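Local coordinates for DegQ (Legionella fallonii, PDB 3PV2), which probably degrades and chaperones misfolded proteins as an HtrA-family serine protease with two PDZ domains that builds self-compartmentizing 12-subunit assemblies, at residues Leu130-Ala134 / Lys135-Ser139; Gln265-Pro269 / Glu270-Ala274. All blocks are in the same frame, centred on the assembly; numbering follows the deposited sequence.

In the fold
Both contacts are local, each made where the chain leaves a strand, but they lie in different domains, with centres 47 Å apart and nearest atoms about 32 Å apart. Interaction 1 follows a barrel strand of the trypsin-like domain and is purely apolar: Leu-137 bridges back to buried Ile-132 with one methyl and to Ala-134 with the other. Interaction 2, in the first PDZ domain, passes through a short turn into helix 269-274, so its chemistry is mainly that of a capped helix start, with apolar packing beside it. No other subunit touches residues 130-139, whereas two neighbouring subunits of the 12-mer pack against 265-274, placing that turn at subunit interfaces.

Interaction 1 of 2, residues Leu130-Ala134 / Lys135-Ser139; sequences LKIDA and KNLKS
The backbone runs extended through Ile-132 and Ala-134 and swings round at Asn-136, whose positive phi of 59° reverses the local course and brings Leu-137 back towards the end of the strand. Across this bend two apolar contacts form. The tip of Ile-132, CD1, lies 3.8 Å from CD2 of Leu-137, and the two side chains slant across one another. Ile-132 reaches that far because chi1 of 53° tucks CG1 in over its own main chain while the outer bond is extended, which carries CD1 outward again. The other branch of Leu-137 serves a different partner: CD1 approaches the methyl CB of Ala-134 at 3.6 Å. A forked leucine suits this place, since one methyl meets Ile-132 and the other Ala-134, and Ala-134 offers only a methyl, against which the leucine branch can lie closely. CD2 of Leu-137 also comes within 3.7 Å of the carbonyl O of Ala-134, a plain packing contact.

This bend leaves strand 127-131 of the N-terminal six-stranded antiparallel barrel, one of the two that make up the trypsin fold, and starts the loop leading to strand 153-158 of the second barrel. Ile-132 is buried, resting on Ile-91, Val-106, Leu-114 and Ala-116 of neighbouring strands. Lys-135 instead turns outward as a bent chain, as fits a charged residue on the exposed outside of the turn, while its carbonyl O accepts a hydrogen bond from NH1 of Arg-112, an arginine that also packs on Ala-134 and Leu-137.

Interaction 2 of 2, residues Gln265-Pro269 / Glu270-Ala274; sequences QHLTP and ELAQA
Thr-268 and Leu-271 meet at the point where the extended chain through 265-267 turns into helix 269-274. Thr-268 is the N-cap: its OG1 accepts from Leu-271 N at 3.0 Å, with an N-H...O angle of 162°. A chi1 of 64° turns OG1 toward the amides of the first turn. The carbonyl O of Thr-268 accepts from Ala-272 N at 2.8 Å, nearly in line with C=O, and Pro-269 O receives Gln-273 N at 3.0 Å. Proline fits the first helical turn because its ring nitrogen has no hydrogen to offer and its ring favours the helical phi.

The close-packed side is mostly apolar. Leu-267 lays CD1 over the helix start, 4.0 Å from Leu-271 CB, and its CG lies 3.9 Å from Ala-272 CB; the small alanine permits this close approach. Leu-271 reaches back toward the strand, where Gln-265 crosses it at about a right angle, Gln-265 NE2 lying 3.8 Å from Leu-271 CD2. The looser, hydrated side is at Glu-270, whose side chain extends from the helix start. There a water lies 2.7 Å from Thr-268 OG1 and donates to Glu-270 OE1, linking cap and carboxylate; a negative charge in the first helical turn is probably favourable with the helix dipole. Asp-110 of a third subunit packs on Thr-268 and Pro-269, and its Gly-111 on Glu-270, making the cap side partly an interface.

Within the first PDZ domain, the turn joins strand 262-266 to its short helix: Gln-265 and Leu-271 both rest on Leu-285 of the adjacent antiparallel strand 284-289, and Leu-267 packs on Phe-281. Beyond them, strand 444-450 of a second subunit brings Tyr-447, whose N bonds to Gln-265 OE1, and Leu-449 against Leu-271.

Interaction 1 of 2, residues Leu130-Ala134 / Lys135-Ser139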
# COMPACT_ATOMS: atom_id res chain seq x y z
N LEU B 130 -28.98 41.67 -11.22
CA LEU B 130 -28.19 42.56 -10.40
C LEU B 130 -28.54 43.99 -10.83
O LEU B 130 -28.89 44.24 -12.02
CB LEU B 130 -26.68 42.39 -10.66
CG LEU B 130 -26.02 41.00 -10.48
CD1 LEU B 130 -24.50 41.10 -10.77
CD2 LEU B 130 -26.28 40.42 -9.13
N LYS B 131 -28.35 44.91 -9.91
CA LYS B 131 -28.53 46.30 -10.20
C LYS B 131 -27.33 47.13 -9.72
O LYS B 131 -26.78 46.90 -8.65
CB LYS B 131 -29.82 46.76 -9.55
CG LYS B 131 -29.92 48.24 -9.40
CD LYS B 131 -31.18 48.83 -10.00
CE LYS B 131 -31.11 50.39 -9.90
NZ LYS B 131 -32.42 51.02 -10.16
N ILE B 132 -26.96 48.10 -10.53
CA ILE B 132 -25.84 49.00 -10.25
C ILE B 132 -26.43 50.39 -10.42
O ILE B 132 -27.39 50.56 -11.17
CB ILE B 132 -24.62 48.79 -11.19
CG1 ILE B 132 -25.05 48.86 -12.66
CG2 ILE B 132 -23.94 47.48 -10.91
CD1 ILE B 132 -23.88 48.92 -13.66
N ASP B 133 -25.93 51.36 -9.68
CA ASP B 133 -26.44 52.71 -9.84
C ASP B 133 -25.39 53.40 -10.63
O ASP B 133 -24.40 53.85 -10.04
CB ASP B 133 -26.60 53.45 -8.51
CG ASP B 133 -27.39 52.66 -7.47
OD1 ASP B 133 -28.40 51.95 -7.78
OD2 ASP B 133 -26.99 52.78 -6.29
N ALA B 134 -25.58 53.49 -11.95
CA ALA B 134 -24.67 54.29 -12.76
C ALA B 134 -25.35 54.93 -13.96
O ALA B 134 -26.43 54.52 -14.37
CB ALA B 134 -23.46 53.47 -13.21
N LYS B 135 -24.67 55.93 -14.50
CA LYS B 135 -25.06 56.63 -15.70
C LYS B 135 -24.08 56.28 -16.79
O LYS B 135 -23.08 55.63 -16.53
CB LYS B 135 -24.98 58.15 -15.50
CG LYS B 135 -25.04 58.65 -14.04
CD LYS B 135 -23.66 58.63 -13.34
CE LYS B 135 -23.46 59.88 -12.44
NZ LYS B 135 -24.63 60.23 -11.57
N ASN B 136 -24.33 56.75 -18.00
CA ASN B 136 -23.40 56.53 -19.10
C ASN B 136 -23.26 55.02 -19.29
O ASN B 136 -22.15 54.53 -19.45
CB ASN B 136 -22.03 57.13 -18.76
CG ASN B 136 -21.22 57.56 -19.98
OD1 ASN B 136 -20.66 58.64 -19.97
ND2 ASN B 136 -21.13 56.70 -21.00
N LEU B 137 -24.38 54.32 -19.21
CA LEU B 137 -24.44 52.88 -19.34
C LEU B 137 -24.95 52.54 -20.73
O LEU B 137 -25.85 53.21 -21.24
CB LEU B 137 -25.34 52.29 -18.24
CG LEU B 137 -24.68 51.48 -17.10
CD1 LEU B 137 -23.39 52.01 -16.53
CD2 LEU B 137 -25.69 51.27 -16.01
N LYS B 138 -24.35 51.54 -21.35
CA LYS B 138 -24.78 51.05 -22.65
C LYS B 138 -25.28 49.61 -22.60
O LYS B 138 -24.77 48.80 -21.83
CB LYS B 138 -23.63 51.15 -23.67
CG LYS B 138 -23.66 52.45 -24.49
CD LYS B 138 -22.29 53.17 -24.52
CE LYS B 138 -22.45 54.67 -24.81
NZ LYS B 138 -22.51 55.49 -23.55
N SER B 139 -26.26 49.33 -23.44
CA SER B 139 -26.76 47.97 -23.67
C SER B 139 -26.57 47.62 -25.13
O SER B 139 -25.71 48.20 -25.78
CB SER B 139 -28.24 47.84 -23.26
OG SER B 139 -28.64 46.49 -23.01

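Interaction 2 of 2, residues Gln265-Pro269 / Glu270-Ala274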
# COMPACT_ATOMS: atom_id res chain seq x y z
N GLN B 265 -45.27 16.01 -24.56
CA GLN B 265 -44.17 15.41 -25.25
C GLN B 265 -44.12 16.06 -26.64
O GLN B 265 -45.10 16.64 -27.08
CB GLN B 265 -44.33 13.93 -25.38
CG GLN B 265 -45.28 13.42 -26.42
CD GLN B 265 -45.49 11.90 -26.29
OE1 GLN B 265 -46.34 11.54 -25.54
NE2 GLN B 265 -44.71 11.02 -26.98
N HIS B 266 -42.99 15.89 -27.28
CA HIS B 266 -42.72 16.42 -28.63
C HIS B 266 -43.60 15.71 -29.62
O HIS B 266 -43.72 14.46 -29.60
CB HIS B 266 -41.21 16.22 -28.99
CG HIS B 266 -40.82 16.82 -30.31
ND1 HIS B 266 -40.71 18.19 -30.50
CD2 HIS B 266 -40.51 16.25 -31.51
CE1 HIS B 266 -40.37 18.43 -31.77
NE2 HIS B 266 -40.25 17.27 -32.40
N LEU B 267 -44.25 16.47 -30.48
CA LEU B 267 -45.07 15.89 -31.50
C LEU B 267 -44.16 15.80 -32.70
O LEU B 267 -43.87 16.82 -33.37
CB LEU B 267 -46.26 16.83 -31.78
CG LEU B 267 -47.18 16.39 -32.92
CD1 LEU B 267 -47.94 15.20 -32.51
CD2 LEU B 267 -48.15 17.55 -33.45
N THR B 268 -43.67 14.60 -32.95
CA THR B 268 -42.92 14.29 -34.13
C THR B 268 -43.85 14.14 -35.37
O THR B 268 -45.02 13.87 -35.24
CB THR B 268 -42.21 12.88 -33.98
OG1 THR B 268 -43.20 11.83 -33.88
CG2 THR B 268 -41.22 12.81 -32.78
N PRO B 269 -43.30 14.23 -36.58
CA PRO B 269 -44.11 14.08 -37.75
C PRO B 269 -44.81 12.79 -37.74
O PRO B 269 -45.96 12.71 -38.10
CB PRO B 269 -43.08 14.16 -38.89
CG PRO B 269 -42.12 15.15 -38.41
CD PRO B 269 -41.98 14.80 -36.92
N GLU B 270 -44.12 11.75 -37.29
CA GLU B 270 -44.71 10.42 -37.19
C GLU B 270 -45.92 10.37 -36.22
O GLU B 270 -46.94 9.80 -36.55
CB GLU B 270 -43.64 9.39 -36.75
CG GLU B 270 -44.13 7.92 -36.69
CD GLU B 270 -43.18 6.93 -35.92
OE1 GLU B 270 -42.64 7.25 -34.84
OE2 GLU B 270 -43.01 5.80 -36.40
N LEU B 271 -45.82 10.95 -35.05
CA LEU B 271 -46.97 10.90 -34.15
C LEU B 271 -48.08 11.81 -34.72
O LEU B 271 -49.24 11.47 -34.68
CB LEU B 271 -46.62 11.48 -32.79
CG LEU B 271 -46.34 10.70 -31.52
CD1 LEU B 271 -46.63 9.20 -31.64
CD2 LEU B 271 -44.96 11.10 -30.77
N ALA B 272 -47.68 12.94 -35.29
CA ALA B 272 -48.64 13.83 -35.90
C ALA B 272 -49.51 13.07 -36.88
O ALA B 272 -50.73 13.14 -36.79
CB ALA B 272 -47.99 15.06 -36.55
N GLN B 273 -48.88 12.31 -37.78
CA GLN B 273 -49.66 11.57 -38.76
C GLN B 273 -50.42 10.45 -38.11
O GLN B 273 -51.54 10.16 -38.52
CB GLN B 273 -48.82 11.00 -39.89
CG GLN B 273 -48.10 12.05 -40.69
CD GLN B 273 -47.59 11.58 -42.04
OE1 GLN B 273 -46.49 11.03 -42.14
NE2 GLN B 273 -48.36 11.87 -43.11
N ALA B 274 -49.87 9.79 -37.11
CA ALA B 274 -50.65 8.69 -36.58
C ALA B 274 -51.86 9.24 -35.81
O ALA B 274 -52.80 8.55 -35.54
CB ALA B 274 -49.78 7.86 -35.65
O HOH W 1 -42.43 9.38 -32.94